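PDB 5AEB: LRA-12 from Uncultured bacterium, which hydrolyses beta-lactam antibiotics, carbapenems among them, as a class B3 metallo-beta-lactamase with two zinc ions in its active site. Local coordinates for residues 7-12 and 85-90; 24-29 and 246-251; 48-53 and 146-151; 210-215 and 260-265. All coordinates share one frame; numbering follows the deposited sequence.

Contact 1 (7-12 and 85-90); sequences VKEPTV and AHYDHL. With ZN (zinc ion), chain C; ZN (zinc ion), chain D.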
loop_
_atom_site.group_PDB
_atom_site.type_symbol
_atom_site.label_atom_id
_atom_site.label_comp_id
_atom_site.label_asym_id
_atom_site.label_seq_id
_atom_site.Cartn_x
_atom_site.Cartn_y
_atom_site.Cartn_z
ATOM N N VAL A 7 -22.268 -5.405 -1.133
ATOM C CA VAL A 7 -20.860 -5.459 -0.611
ATOM C C VAL A 7 -20.818 -5.919 0.847
ATOM O O VAL A 7 -21.409 -5.297 1.720
ATOM C CB VAL A 7 -20.145 -4.093 -0.702
ATOM C CG1 VAL A 7 -18.778 -4.143 -0.013
ATOM C CG2 VAL A 7 -20.028 -3.645 -2.149
ATOM N N LYS A 8 -20.102 -7.003 1.102
ATOM C CA LYS A 8 -19.936 -7.487 2.458
ATOM C C LYS A 8 -18.474 -7.641 2.823
ATOM O O LYS A 8 -17.793 -8.546 2.362
ATOM C CB LYS A 8 -20.698 -8.793 2.677
ATOM C CG LYS A 8 -22.206 -8.586 2.829
ATOM C CD LYS A 8 -22.843 -9.573 3.804
ATOM C CE LYS A 8 -23.231 -10.885 3.131
ATOM N NZ LYS A 8 -22.038 -11.591 2.573
ATOM N N GLU A 9 -17.995 -6.724 3.648
ATOM C CA GLU A 9 -16.635 -6.781 4.146
ATOM C C GLU A 9 -16.480 -8.006 5.042
ATOM O O GLU A 9 -17.280 -8.195 5.969
ATOM C CB GLU A 9 -16.330 -5.523 4.934
ATOM C CG GLU A 9 -14.892 -5.435 5.385
ATOM C CD GLU A 9 -14.508 -4.023 5.714
ATOM O OE1 GLU A 9 -14.165 -3.259 4.776
ATOM O OE2 GLU A 9 -14.579 -3.685 6.910
ATOM N N PRO A 10 -15.448 -8.835 4.776
ATOM C CA PRO A 10 -15.212 -10.025 5.600
ATOM C C PRO A 10 -14.992 -9.663 7.073
ATOM O O PRO A 10 -14.598 -8.531 7.376
ATOM C CB PRO A 10 -13.923 -10.612 5.005
ATOM C CG PRO A 10 -13.898 -10.078 3.615
ATOM C CD PRO A 10 -14.400 -8.678 3.760
ATOM N N THR A 11 -15.263 -10.621 7.964
ATOM C CA THR A 11 -15.042 -10.477 9.401
ATOM C C THR A 11 -13.609 -10.052 9.679
ATOM O O THR A 11 -12.664 -10.660 9.164
ATOM C CB THR A 11 -15.314 -11.815 10.129
ATOM O OG1 THR A 11 -16.662 -12.237 9.852
ATOM C CG2 THR A 11 -15.086 -11.700 11.643
ATOM N N VAL A 12 -13.453 -9.003 10.477
ATOM C CA VAL A 12 -12.123 -8.559 10.886
ATOM C C VAL A 12 -11.935 -8.930 12.346
ATOM O O VAL A 12 -12.653 -8.427 13.201
ATOM C CB VAL A 12 -11.909 -7.032 10.705
ATOM C CG1 VAL A 12 -10.520 -6.624 11.222
ATOM C CG2 VAL A 12 -12.109 -6.628 9.253
ATOM N N ALA A 85 -4.919 -4.797 -4.214
ATOM C CA ALA A 85 -6.388 -4.748 -4.237
ATOM C C ALA A 85 -7.066 -5.732 -3.269
ATOM O O ALA A 85 -7.677 -6.724 -3.685
ATOM C CB ALA A 85 -6.919 -4.921 -5.656
ATOM N N HIS A 86 -6.919 -5.473 -1.973
ATOM C CA HIS A 86 -7.603 -6.229 -0.944
ATOM C C HIS A 86 -8.377 -5.263 -0.121
ATOM O O HIS A 86 -7.978 -4.119 0.010
ATOM C CB HIS A 86 -6.633 -6.971 -0.025
ATOM C CG HIS A 86 -6.151 -8.298 -0.562
ATOM N ND1 HIS A 86 -5.018 -8.893 -0.115
ATOM C CD2 HIS A 86 -6.680 -9.140 -1.540
ATOM C CE1 HIS A 86 -4.836 -10.048 -0.794
ATOM N NE2 HIS A 86 -5.869 -10.205 -1.646
ATOM N N TYR A 87 -9.448 -5.759 0.497
ATOM C CA TYR A 87 -10.391 -4.917 1.239
ATOM C C TYR A 87 -9.765 -4.160 2.400
ATOM O O TYR A 87 -10.277 -3.107 2.770
ATOM C CB TYR A 87 -11.597 -5.731 1.743
ATOM C CG TYR A 87 -11.295 -6.637 2.919
ATOM C CD1 TYR A 87 -10.766 -7.916 2.725
ATOM C CD2 TYR A 87 -11.506 -6.204 4.233
ATOM C CE1 TYR A 87 -10.477 -8.751 3.802
ATOM C CE2 TYR A 87 -11.225 -7.027 5.318
ATOM C CZ TYR A 87 -10.717 -8.297 5.108
ATOM O OH TYR A 87 -10.428 -9.117 6.205
ATOM N N ASP A 88 -8.689 -4.698 2.973
ATOM C CA ASP A 88 -7.971 -4.018 4.063
ATOM C C ASP A 88 -7.141 -2.790 3.583
ATOM O O ASP A 88 -6.692 -1.997 4.400
ATOM C CB ASP A 88 -7.124 -5.000 4.962
ATOM C CG ASP A 88 -6.106 -5.834 4.181
ATOM O OD1 ASP A 88 -6.447 -6.291 3.033
ATOM O OD2 ASP A 88 -4.957 -6.042 4.706
ATOM N N HIS A 89 -6.996 -2.625 2.265
ATOM C CA HIS A 89 -6.306 -1.459 1.696
ATOM C C HIS A 89 -7.104 -0.664 0.709
ATOM O O HIS A 89 -6.621 0.377 0.231
ATOM C CB HIS A 89 -4.979 -1.882 1.089
ATOM C CG HIS A 89 -4.205 -2.825 1.979
ATOM N ND1 HIS A 89 -3.481 -2.395 3.009
ATOM C CD2 HIS A 89 -4.127 -4.218 1.987
ATOM C CE1 HIS A 89 -2.928 -3.458 3.639
ATOM N NE2 HIS A 89 -3.340 -4.574 3.015
ATOM N N LEU A 90 -8.328 -1.135 0.406
ATOM C CA LEU A 90 -9.235 -0.444 -0.540
ATOM C C LEU A 90 -10.642 -0.249 0.009
ATOM O O LEU A 90 -11.522 0.263 -0.691
ATOM C CB LEU A 90 -9.347 -1.235 -1.843
ATOM C CG LEU A 90 -8.197 -1.248 -2.846
ATOM C CD1 LEU A 90 -8.630 -1.997 -4.092
ATOM C CD2 LEU A 90 -7.822 0.162 -3.227
HETATM ZN ZN ZN C . -3.184 -6.279 3.913
HETATM ZN ZN ZN D . -3.542 -8.298 0.957
HETATM O O HOH W 1 -3.874 -7.561 2.650
HETATM O O HOH W 2 -1.735 -7.381 3.421
#
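Pro10 leans the CD-CG-CB side of its ring on one face of the Tyr87 phenol, its CD standing 3.6 Å from the centroid of the Tyr87 ring and only 3° off the ring normal, a CH-pi contact. Pro10 CG follows toward the rim, 3.7 Å from Tyr87 CE1, so the rigid pyrrolidine offers a broad apolar surface to the aromatic face. Val12 comes differently, with CG2 near the ring plane at the edge, 4.1 Å from Tyr87 CE2. The aliphatic part of Glu9 crosses the tyrosine side chain at about a right angle, bringing its CG to 3.7 Å from Tyr87 CD2, while its carboxylate turns to another task: OE1 accepts a hydrogen bond from the backbone N of Ala57. Tyr87 reaches out to this N-terminal segment because chi1 of 74° sets CG between its own backbone N and carbonyl carbon.

The residues flanking Tyr87 serve the metals instead. His86 ND1 binds one zinc ion at 1.9 Å, together with Gln84 and His161; Asp88 OD2 at 2.0 Å and His89 NE2 at 1.9 Å bind the other, with His227. Water 1 bridges both zinc ions and gives a weak hydrogen bond to Asp88 OD1. Tyr87 thus ties the N-terminal tail to the outer side of the zinc-binding loop, whose Gln84-x-His86-x-Asp88-His89 pattern is the HxHxDH signature of the metallo-beta-lactamase superfamily, with glutamine in the first histidine's place.

Contact 2 (24-29 and 246-251); sequences FRIAGN and KSFMDR. With SO4 (sulfate ion), chain F.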
loop_
_atom_site.group_PDB
_atom_site.type_symbol
_atom_site.label_atom_id
_atom_site.label_comp_id
_atom_site.label_asym_id
_atom_site.label_seq_id
_atom_site.Cartn_x
_atom_site.Cartn_y
_atom_site.Cartn_z
ATOM N N PHE A 24 1.523 11.175 11.362
ATOM C CA PHE A 24 2.861 11.762 11.496
ATOM C C PHE A 24 3.616 11.846 10.187
ATOM O O PHE A 24 3.327 11.112 9.222
ATOM C CB PHE A 24 3.710 11.012 12.546
ATOM C CG PHE A 24 4.123 9.613 12.151
ATOM C CD1 PHE A 24 3.232 8.537 12.273
ATOM C CD2 PHE A 24 5.428 9.349 11.724
ATOM C CE1 PHE A 24 3.619 7.236 11.930
ATOM C CE2 PHE A 24 5.813 8.061 11.360
ATOM C CZ PHE A 24 4.913 6.996 11.470
ATOM N N ARG A 25 4.597 12.734 10.181
ATOM C CA ARG A 25 5.544 12.871 9.100
ATOM C C ARG A 25 6.660 11.812 9.266
ATOM O O ARG A 25 7.320 11.732 10.295
ATOM C CB ARG A 25 6.121 14.294 9.149
ATOM C CG ARG A 25 6.936 14.730 7.945
ATOM C CD ARG A 25 7.482 16.146 8.173
ATOM N NE ARG A 25 8.303 16.554 7.031
ATOM C CZ ARG A 25 9.292 17.456 7.067
ATOM N NH1 ARG A 25 9.606 18.065 8.202
ATOM N NH2 ARG A 25 9.979 17.737 5.951
ATOM N N ILE A 26 6.832 10.992 8.233
ATOM C CA ILE A 26 7.885 10.023 8.178
ATOM C C ILE A 26 9.168 10.705 7.663
ATOM O O ILE A 26 10.205 10.651 8.324
ATOM C CB ILE A 26 7.483 8.831 7.259
ATOM C CG1 ILE A 26 6.228 8.121 7.823
ATOM C CG2 ILE A 26 8.639 7.856 7.088
ATOM C CD1 ILE A 26 5.360 7.491 6.745
ATOM N N ALA A 27 9.085 11.339 6.492
ATOM C CA ALA A 27 10.277 11.871 5.813
ATOM C C ALA A 27 9.875 12.815 4.678
ATOM O O ALA A 27 9.031 12.473 3.877
ATOM C CB ALA A 27 11.127 10.725 5.274
ATOM N N GLY A 28 10.461 14.009 4.625
ATOM C CA GLY A 28 10.155 14.946 3.549
ATOM C C GLY A 28 8.656 15.228 3.478
ATOM O O GLY A 28 8.032 15.541 4.487
ATOM N N ASN A 29 8.079 15.064 2.296
ATOM C CA ASN A 29 6.661 15.249 2.111
ATOM C C ASN A 29 5.810 13.954 2.278
ATOM O O ASN A 29 4.642 13.940 1.932
ATOM C CB ASN A 29 6.381 15.998 0.796
ATOM C CG ASN A 29 6.667 15.154 -0.455
ATOM O OD1 ASN A 29 7.389 14.157 -0.400
ATOM N ND2 ASN A 29 6.093 15.555 -1.598
ATOM N N LYS A 246 15.525 9.085 10.120
ATOM C CA LYS A 246 16.548 8.043 10.289
ATOM C C LYS A 246 16.048 6.764 10.983
ATOM O O LYS A 246 16.565 5.670 10.710
ATOM C CB LYS A 246 17.830 8.619 10.903
ATOM C CG LYS A 246 18.506 9.593 9.926
ATOM C CD LYS A 246 19.605 10.400 10.571
ATOM C CE LYS A 246 20.158 11.430 9.605
ATOM N NZ LYS A 246 21.336 12.100 10.255
ATOM N N SER A 247 15.002 6.881 11.803
ATOM C CA SER A 247 14.450 5.708 12.466
ATOM C C SER A 247 13.770 4.736 11.496
ATOM O O SER A 247 13.494 3.575 11.849
ATOM C CB SER A 247 13.552 6.081 13.640
ATOM O OG SER A 247 12.734 7.187 13.328
ATOM N N PHE A 248 13.580 5.187 10.256
ATOM C CA PHE A 248 12.990 4.370 9.208
ATOM C C PHE A 248 14.015 3.797 8.223
ATOM O O PHE A 248 13.661 3.091 7.277
ATOM C CB PHE A 248 11.857 5.153 8.513
ATOM C CG PHE A 248 10.692 5.421 9.419
ATOM C CD1 PHE A 248 9.753 4.429 9.677
ATOM C CD2 PHE A 248 10.558 6.651 10.056
ATOM C CE1 PHE A 248 8.693 4.680 10.536
ATOM C CE2 PHE A 248 9.501 6.909 10.903
ATOM C CZ PHE A 248 8.577 5.918 11.160
ATOM N N MET A 249 15.291 4.096 8.470
ATOM C CA MET A 249 16.377 3.497 7.726
ATOM C C MET A 249 16.659 2.126 8.349
ATOM O O MET A 249 17.069 2.037 9.512
ATOM C CB MET A 249 17.596 4.410 7.723
ATOM C CG MET A 249 17.411 5.714 6.928
ATOM S SD MET A 249 18.935 6.739 6.972
ATOM C CE MET A 249 18.309 8.163 6.077
ATOM N N ASP A 250 16.414 1.055 7.593
ATOM C CA ASP A 250 16.368 -0.297 8.186
ATOM C C ASP A 250 16.504 -1.358 7.106
ATOM O O ASP A 250 15.598 -2.168 6.885
ATOM C CB ASP A 250 15.053 -0.464 9.001
ATOM C CG ASP A 250 14.931 -1.826 9.696
ATOM O OD1 ASP A 250 15.969 -2.444 10.036
ATOM O OD2 ASP A 250 13.782 -2.306 9.893
ATOM N N ARG A 251 17.641 -1.352 6.420
ATOM C CA ARG A 251 17.880 -2.336 5.415
ATOM C C ARG A 251 17.841 -3.763 5.968
ATOM O O ARG A 251 17.248 -4.647 5.333
ATOM C CB ARG A 251 19.178 -2.032 4.663
ATOM C CG ARG A 251 19.442 -2.959 3.487
ATOM C CD ARG A 251 18.376 -2.859 2.420
ATOM N NE ARG A 251 18.403 -4.068 1.589
ATOM C CZ ARG A 251 18.154 -4.096 0.284
ATOM N NH1 ARG A 251 17.831 -2.979 -0.376
ATOM N NH2 ARG A 251 18.194 -5.260 -0.358
HETATM S S SO4 F . 12.229 20.517 7.417
HETATM O O1 SO4 F . 13.664 20.803 7.178
HETATM O O2 SO4 F . 11.497 20.769 6.141
HETATM O O3 SO4 F . 11.715 21.382 8.512
HETATM O O4 SO4 F . 12.092 19.112 7.878
#
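Strand 24-27, at one edge of the seven-stranded sheet, packs Phe24 and Ile26 against Phe248, which closes a short 3-10 turn ahead of the C-terminal helix 251-267. The two phenyl groups come from opposite directions and meet rim to rim. Phe24 CE2 is 3.5 Å from Phe248 CZ, the centroids are 5.9 Å apart and the planes lie 20° from each other, so neither ring covers the other. Ile26 takes the face instead: its CG2 approaches the Phe248 ring centroid to 4.0 Å, displaced toward the rim beside CD2. That methyl is the branch anti to the backbone N, while CG1, with chi1 at -61°, stands next to that N. Large apolar residues suit this buried junction, where Met233 and Ile222 also touch Phe248 and His237 stacks on Phe24.

The strand ends in a classic beta bulge, in which Ile26 and Ala27 both face the start of strand 30-32. Gly28 follows at positive phi, a conformation easiest for a residue without a side chain. Arg25, turned away from Phe248, holds this bend: its extended chain delivers NE to Gly28 O at 2.8 Å, nearly straight at 169°, in the carbonyl plane and on a lone pair. The other end of the same guanidinium gives NH1 to O4 of a sulfate at 2.7 Å, an ion probably taken from the crystallisation liquor that also bonds to Glu175 N.

Contact 3 (48-53 and 146-151); sequences GNIIVN and IQLGDT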
loop_
_atom_site.group_PDB
_atom_site.type_symbol
_atom_site.label_atom_id
_atom_site.label_comp_id
_atom_site.label_asym_id
_atom_site.label_seq_id
_atom_site.Cartn_x
_atom_site.Cartn_y
_atom_site.Cartn_z
ATOM N N GLY A 48 -0.947 19.672 -5.062
ATOM C CA GLY A 48 -1.934 18.895 -4.341
ATOM C C GLY A 48 -1.320 17.598 -3.853
ATOM O O GLY A 48 -0.099 17.424 -3.908
ATOM N N ASN A 49 -2.161 16.681 -3.378
ATOM C CA ASN A 49 -1.671 15.513 -2.643
ATOM C C ASN A 49 -2.031 14.156 -3.247
ATOM O O ASN A 49 -2.970 14.036 -3.998
ATOM C CB ASN A 49 -2.117 15.560 -1.171
ATOM C CG ASN A 49 -1.940 16.933 -0.550
ATOM O OD1 ASN A 49 -0.932 17.596 -0.792
ATOM N ND2 ASN A 49 -2.925 17.372 0.253
ATOM N N ILE A 50 -1.250 13.154 -2.866
ATOM C CA ILE A 50 -1.456 11.786 -3.218
ATOM C C ILE A 50 -1.763 11.027 -1.941
ATOM O O ILE A 50 -1.061 11.212 -0.919
ATOM C CB ILE A 50 -0.192 11.203 -3.856
ATOM C CG1 ILE A 50 0.348 12.180 -4.927
ATOM C CG2 ILE A 50 -0.466 9.797 -4.397
ATOM C CD1 ILE A 50 1.423 11.601 -5.819
ATOM N N ILE A 51 -2.798 10.183 -1.990
ATOM C CA ILE A 51 -3.113 9.250 -0.908
ATOM C C ILE A 51 -2.812 7.860 -1.421
ATOM O O ILE A 51 -3.236 7.523 -2.537
ATOM C CB ILE A 51 -4.591 9.319 -0.453
ATOM C CG1 ILE A 51 -4.922 10.710 0.099
ATOM C CG2 ILE A 51 -4.890 8.212 0.579
ATOM C CD1 ILE A 51 -6.423 10.993 0.272
ATOM N N VAL A 52 -2.056 7.071 -0.639
ATOM C CA VAL A 52 -1.747 5.669 -0.990
ATOM C C VAL A 52 -2.454 4.791 0.030
ATOM O O VAL A 52 -2.199 4.927 1.244
ATOM C CB VAL A 52 -0.228 5.378 -0.949
ATOM C CG1 VAL A 52 0.059 3.931 -1.346
ATOM C CG2 VAL A 52 0.572 6.354 -1.830
ATOM N N ASN A 53 -3.383 3.953 -0.442
ATOM C CA ASN A 53 -4.217 3.083 0.399
ATOM C C ASN A 53 -5.277 3.752 1.234
ATOM O O ASN A 53 -5.156 4.910 1.584
ATOM C CB ASN A 53 -3.369 2.163 1.309
ATOM C CG ASN A 53 -2.446 1.249 0.517
ATOM O OD1 ASN A 53 -2.716 0.916 -0.669
ATOM N ND2 ASN A 53 -1.363 0.829 1.141
ATOM N N ILE A 146 4.418 8.470 -11.969
ATOM C CA ILE A 146 3.300 9.304 -11.612
ATOM C C ILE A 146 3.931 10.578 -11.081
ATOM O O ILE A 146 4.649 10.554 -10.072
ATOM C CB ILE A 146 2.415 8.636 -10.547
ATOM C CG1 ILE A 146 1.904 7.284 -11.027
ATOM C CG2 ILE A 146 1.256 9.551 -10.172
ATOM C CD1 ILE A 146 1.973 6.213 -9.967
ATOM N N GLN A 147 3.661 11.678 -11.784
ATOM C CA GLN A 147 4.140 13.012 -11.423
ATOM C C GLN A 147 3.046 13.924 -10.890
ATOM O O GLN A 147 1.995 14.068 -11.513
ATOM C CB GLN A 147 4.735 13.709 -12.629
ATOM C CG GLN A 147 5.865 12.955 -13.298
ATOM C CD GLN A 147 6.995 13.882 -13.695
ATOM O OE1 GLN A 147 7.630 13.697 -14.733
ATOM N NE2 GLN A 147 7.251 14.889 -12.866
ATOM N N LEU A 148 3.314 14.554 -9.745
ATOM C CA LEU A 148 2.471 15.602 -9.223
ATOM C C LEU A 148 3.385 16.661 -8.605
ATOM O O LEU A 148 4.174 16.362 -7.687
ATOM C CB LEU A 148 1.495 15.048 -8.176
ATOM C CG LEU A 148 0.409 16.049 -7.755
ATOM C CD1 LEU A 148 -0.514 16.396 -8.911
ATOM C CD2 LEU A 148 -0.377 15.520 -6.576
ATOM N N GLY A 149 3.279 17.887 -9.121
ATOM C CA GLY A 149 4.240 18.946 -8.841
ATOM C C GLY A 149 5.658 18.487 -9.122
ATOM O O GLY A 149 5.982 18.055 -10.226
ATOM N N ASP A 150 6.507 18.568 -8.111
ATOM C CA ASP A 150 7.891 18.181 -8.292
ATOM C C ASP A 150 8.155 16.740 -7.804
ATOM O O ASP A 150 9.293 16.293 -7.780
ATOM C CB ASP A 150 8.819 19.192 -7.585
ATOM C CG ASP A 150 8.648 20.625 -8.103
ATOM O OD1 ASP A 150 8.465 20.813 -9.329
ATOM O OD2 ASP A 150 8.700 21.574 -7.281
ATOM N N THR A 151 7.103 16.033 -7.394
ATOM C CA THR A 151 7.224 14.645 -6.952
ATOM C C THR A 151 6.997 13.723 -8.152
ATOM O O THR A 151 6.128 13.978 -8.993
ATOM C CB THR A 151 6.238 14.373 -5.784
ATOM O OG1 THR A 151 6.588 15.213 -4.679
ATOM C CG2 THR A 151 6.254 12.918 -5.317
#
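Leu148 lays its CD2 methyl over the peptide that joins Gly48 to Asn49, 3.3 Å from Gly48 O and 3.6 Å from Gly48 C. The same methyl continues to Ile50, 3.8 Å from its CG1, as the two side chains slide past one another in opposite directions; Ile50 CD1 reaches back to Leu148 CB at 4.2 Å. Leucine suits the place because its long, apolar side chain can set one methyl between the peptide and Ile50, and with CG anti to the backbone N (chi1 -170°) it extends away from its own strand and across the gap. Glycine at 48 is called for by its own backbone angles, at which a CB would be jammed against the preceding carbonyl oxygen. The Gly48 oxygen under the methyl is satisfied by a hydrogen bond from Thr45 OG1.

Just beyond Leu148 the chain reverses in a type II' beta turn, with Gly149 adopting the positive phi that its first corner needs. Leu148 and Thr151 close the hairpin through a pair of backbone hydrogen bonds, each 3.0 Å long. No hydrogen bond joins strands 48-52 and 146-148, whose axes pass 8.8 Å apart at 143°, because they belong to different sheets. Strand 48-52 runs between 41-45 and 77-81 in the seven-stranded sheet, whereas 145-148 edges the five-stranded one; their facing side chains fill the interior of the alpha-beta/beta-alpha sandwich, where Ile146 meets Ile79 and Leu81.

Contact 4 (210-215 and 260-265); sequences YTLQAM and KLQKEY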
loop_
_atom_site.group_PDB
_atom_site.type_symbol
_atom_site.label_atom_id
_atom_site.label_comp_id
_atom_site.label_asym_id
_atom_site.label_seq_id
_atom_site.Cartn_x
_atom_site.Cartn_y
_atom_site.Cartn_z
ATOM N N TYR A 210 9.541 -13.774 -9.335
ATOM C CA TYR A 210 9.917 -12.508 -9.947
ATOM C C TYR A 210 9.948 -11.406 -8.877
ATOM O O TYR A 210 10.924 -10.666 -8.773
ATOM C CB TYR A 210 8.949 -12.106 -11.071
ATOM C CG TYR A 210 9.149 -10.666 -11.515
ATOM C CD1 TYR A 210 10.185 -10.325 -12.392
ATOM C CD2 TYR A 210 8.349 -9.641 -11.013
ATOM C CE1 TYR A 210 10.401 -9.010 -12.775
ATOM C CE2 TYR A 210 8.548 -8.318 -11.391
ATOM C CZ TYR A 210 9.590 -8.011 -12.271
ATOM O OH TYR A 210 9.805 -6.704 -12.660
ATOM N N THR A 211 8.897 -11.328 -8.073
ATOM C CA THR A 211 8.817 -10.277 -7.062
ATOM C C THR A 211 9.947 -10.372 -6.031
ATOM O O THR A 211 10.640 -9.387 -5.785
ATOM C CB THR A 211 7.425 -10.228 -6.408
ATOM O OG1 THR A 211 6.465 -9.854 -7.404
ATOM C CG2 THR A 211 7.364 -9.199 -5.278
ATOM N N LEU A 212 10.112 -11.547 -5.422
ATOM C CA LEU A 212 11.178 -11.770 -4.437
ATOM C C LEU A 212 12.568 -11.323 -4.947
ATOM O O LEU A 212 13.268 -10.541 -4.281
ATOM C CB LEU A 212 11.205 -13.234 -3.999
ATOM C CG LEU A 212 9.999 -13.572 -3.142
ATOM C CD1 LEU A 212 9.713 -15.052 -3.250
ATOM C CD2 LEU A 212 10.228 -13.133 -1.692
ATOM N N GLN A 213 12.931 -11.787 -6.138
ATOM C CA GLN A 213 14.161 -11.372 -6.803
ATOM C C GLN A 213 14.231 -9.834 -7.065
ATOM O O GLN A 213 15.213 -9.179 -6.700
ATOM C CB GLN A 213 14.314 -12.180 -8.103
ATOM C CG GLN A 213 15.376 -11.651 -9.046
ATOM C CD GLN A 213 16.757 -12.195 -8.752
ATOM O OE1 GLN A 213 17.749 -11.742 -9.345
ATOM N NE2 GLN A 213 16.840 -13.187 -7.838
ATOM N N ALA A 214 13.185 -9.270 -7.677
ATOM C CA ALA A 214 13.126 -7.839 -7.944
ATOM C C ALA A 214 13.237 -7.000 -6.651
ATOM O O ALA A 214 13.954 -6.004 -6.611
ATOM C CB ALA A 214 11.849 -7.488 -8.691
ATOM N N MET A 215 12.522 -7.399 -5.612
ATOM C CA MET A 215 12.550 -6.630 -4.327
ATOM C C MET A 215 13.875 -6.665 -3.578
ATOM O O MET A 215 14.261 -5.659 -2.956
ATOM C CB MET A 215 11.378 -6.991 -3.404
ATOM C CG MET A 215 10.041 -6.426 -3.906
ATOM S SD MET A 215 8.626 -6.924 -2.906
ATOM C CE MET A 215 8.618 -5.512 -1.794
ATOM N N LYS A 260 12.404 -14.341 5.282
ATOM C CA LYS A 260 11.214 -15.032 5.794
ATOM C C LYS A 260 10.178 -15.295 4.696
ATOM O O LYS A 260 9.657 -16.396 4.572
ATOM C CB LYS A 260 10.584 -14.230 6.904
ATOM C CG LYS A 260 11.269 -14.454 8.244
ATOM C CD LYS A 260 11.325 -13.192 9.099
ATOM C CE LYS A 260 9.938 -12.769 9.597
ATOM N NZ LYS A 260 9.807 -11.294 9.784
ATOM N N LEU A 261 9.922 -14.298 3.861
ATOM C CA LEU A 261 8.927 -14.471 2.836
ATOM C C LEU A 261 9.422 -15.420 1.725
ATOM O O LEU A 261 8.625 -16.109 1.091
ATOM C CB LEU A 261 8.468 -13.116 2.297
ATOM C CG LEU A 261 7.837 -12.148 3.312
ATOM C CD1 LEU A 261 7.657 -10.815 2.635
ATOM C CD2 LEU A 261 6.514 -12.642 3.902
ATOM N N GLN A 262 10.730 -15.445 1.510
ATOM C CA GLN A 262 11.375 -16.386 0.590
ATOM C C GLN A 262 11.171 -17.846 1.050
ATOM O O GLN A 262 10.744 -18.684 0.253
ATOM C CB GLN A 262 12.856 -16.046 0.451
ATOM C CG GLN A 262 13.720 -17.111 -0.211
ATOM C CD GLN A 262 13.441 -17.230 -1.696
ATOM O OE1 GLN A 262 13.244 -16.228 -2.389
ATOM N NE2 GLN A 262 13.396 -18.461 -2.189
ATOM N N LYS A 263 11.455 -18.127 2.331
ATOM C CA LYS A 263 11.215 -19.451 2.937
ATOM C C LYS A 263 9.741 -19.864 2.825
ATOM O O LYS A 263 9.422 -21.044 2.614
ATOM C CB LYS A 263 11.635 -19.469 4.405
ATOM C CG LYS A 263 13.100 -19.107 4.660
ATOM C CD LYS A 263 14.036 -19.832 3.695
ATOM C CE LYS A 263 15.305 -19.051 3.414
ATOM N NZ LYS A 263 16.121 -18.872 4.648
ATOM N N GLU A 264 8.853 -18.879 2.996
ATOM C CA GLU A 264 7.432 -19.074 2.878
ATOM C C GLU A 264 7.072 -19.493 1.446
ATOM O O GLU A 264 6.321 -20.450 1.243
ATOM C CB GLU A 264 6.706 -17.799 3.283
ATOM C CG GLU A 264 5.211 -17.951 3.415
ATOM C CD GLU A 264 4.841 -18.916 4.505
ATOM O OE1 GLU A 264 5.060 -20.128 4.334
ATOM O OE2 GLU A 264 4.335 -18.465 5.544
ATOM N N TYR A 265 7.609 -18.770 0.463
ATOM C CA TYR A 265 7.455 -19.088 -0.946
ATOM C C TYR A 265 7.880 -20.535 -1.262
ATOM O O TYR A 265 7.188 -21.228 -2.006
ATOM C CB TYR A 265 8.241 -18.086 -1.794
ATOM C CG TYR A 265 8.577 -18.533 -3.205
ATOM C CD1 TYR A 265 7.608 -18.557 -4.195
ATOM C CD2 TYR A 265 9.868 -18.925 -3.546
ATOM C CE1 TYR A 265 7.909 -18.947 -5.481
ATOM C CE2 TYR A 265 10.176 -19.321 -4.837
ATOM C CZ TYR A 265 9.184 -19.334 -5.790
ATOM O OH TYR A 265 9.473 -19.719 -7.070
#
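Helices 210-215 and 260-265 run nearly antiparallel, their axes 10.8 Å apart and crossing at -160°, with Leu212 and Gln262 facing each other where the backbones come nearest. Leu212 does most of the work from its side. Its CD1 presses obliquely on the root of the Tyr265 side chain, 3.7 Å from both CB and CG of that residue. The other methyl, CD2, turns to the opposing backbone, 4.0 Å from Gln262 N and 4.4 Å from Leu261 CB. With chi1 at -71°, CG lies beside the leucine's own backbone N and the forked tip projects into the seam.

This helix pair belongs to one outer layer of the alpha-beta/beta-alpha sandwich of metallo-beta-lactamases, and 260-265 is part of the C-terminal helix 251-267. The branched leucine suits the buried middle of the interface, while longer, partly polar residues border it. Gln262, bent at chi2, folds its amide back so that OE1 stands 3.8 Å from Leu212 CD1, and NE2 donates to Glu266 OE2. Tyr265 stretches its ring along helix 204-216, where it meets Tyr208 and Ala209. Leu261 also touches Pro187, its side chain about 8 Å from that of the zinc ligand His161.

How the contacts relate
Contact 1 carries three of the zinc ligands themselves; the other three contacts hold none of the zinc ligands and join parts of the fold around the site. Contact 3 adjoins it directly, His89 O lying 3.9 Å from Asn53 CB, so the end of strand 48-52 borders the zinc-binding loop. Contact 3 also meets contact 2 through a probable hydrogen bond of 3.1 Å between Asn29 ND2 and Thr151 OG1, which links the turn after strand 24-27 to the hairpin of the second sheet. Contacts 2 and 4 share the C-terminal helix 251-267, at its start and towards its end, with nearest atoms about 5 Å apart. Contacts 3 and 4 lie on opposite sides of the chain's centre, their own centres 28 Å apart.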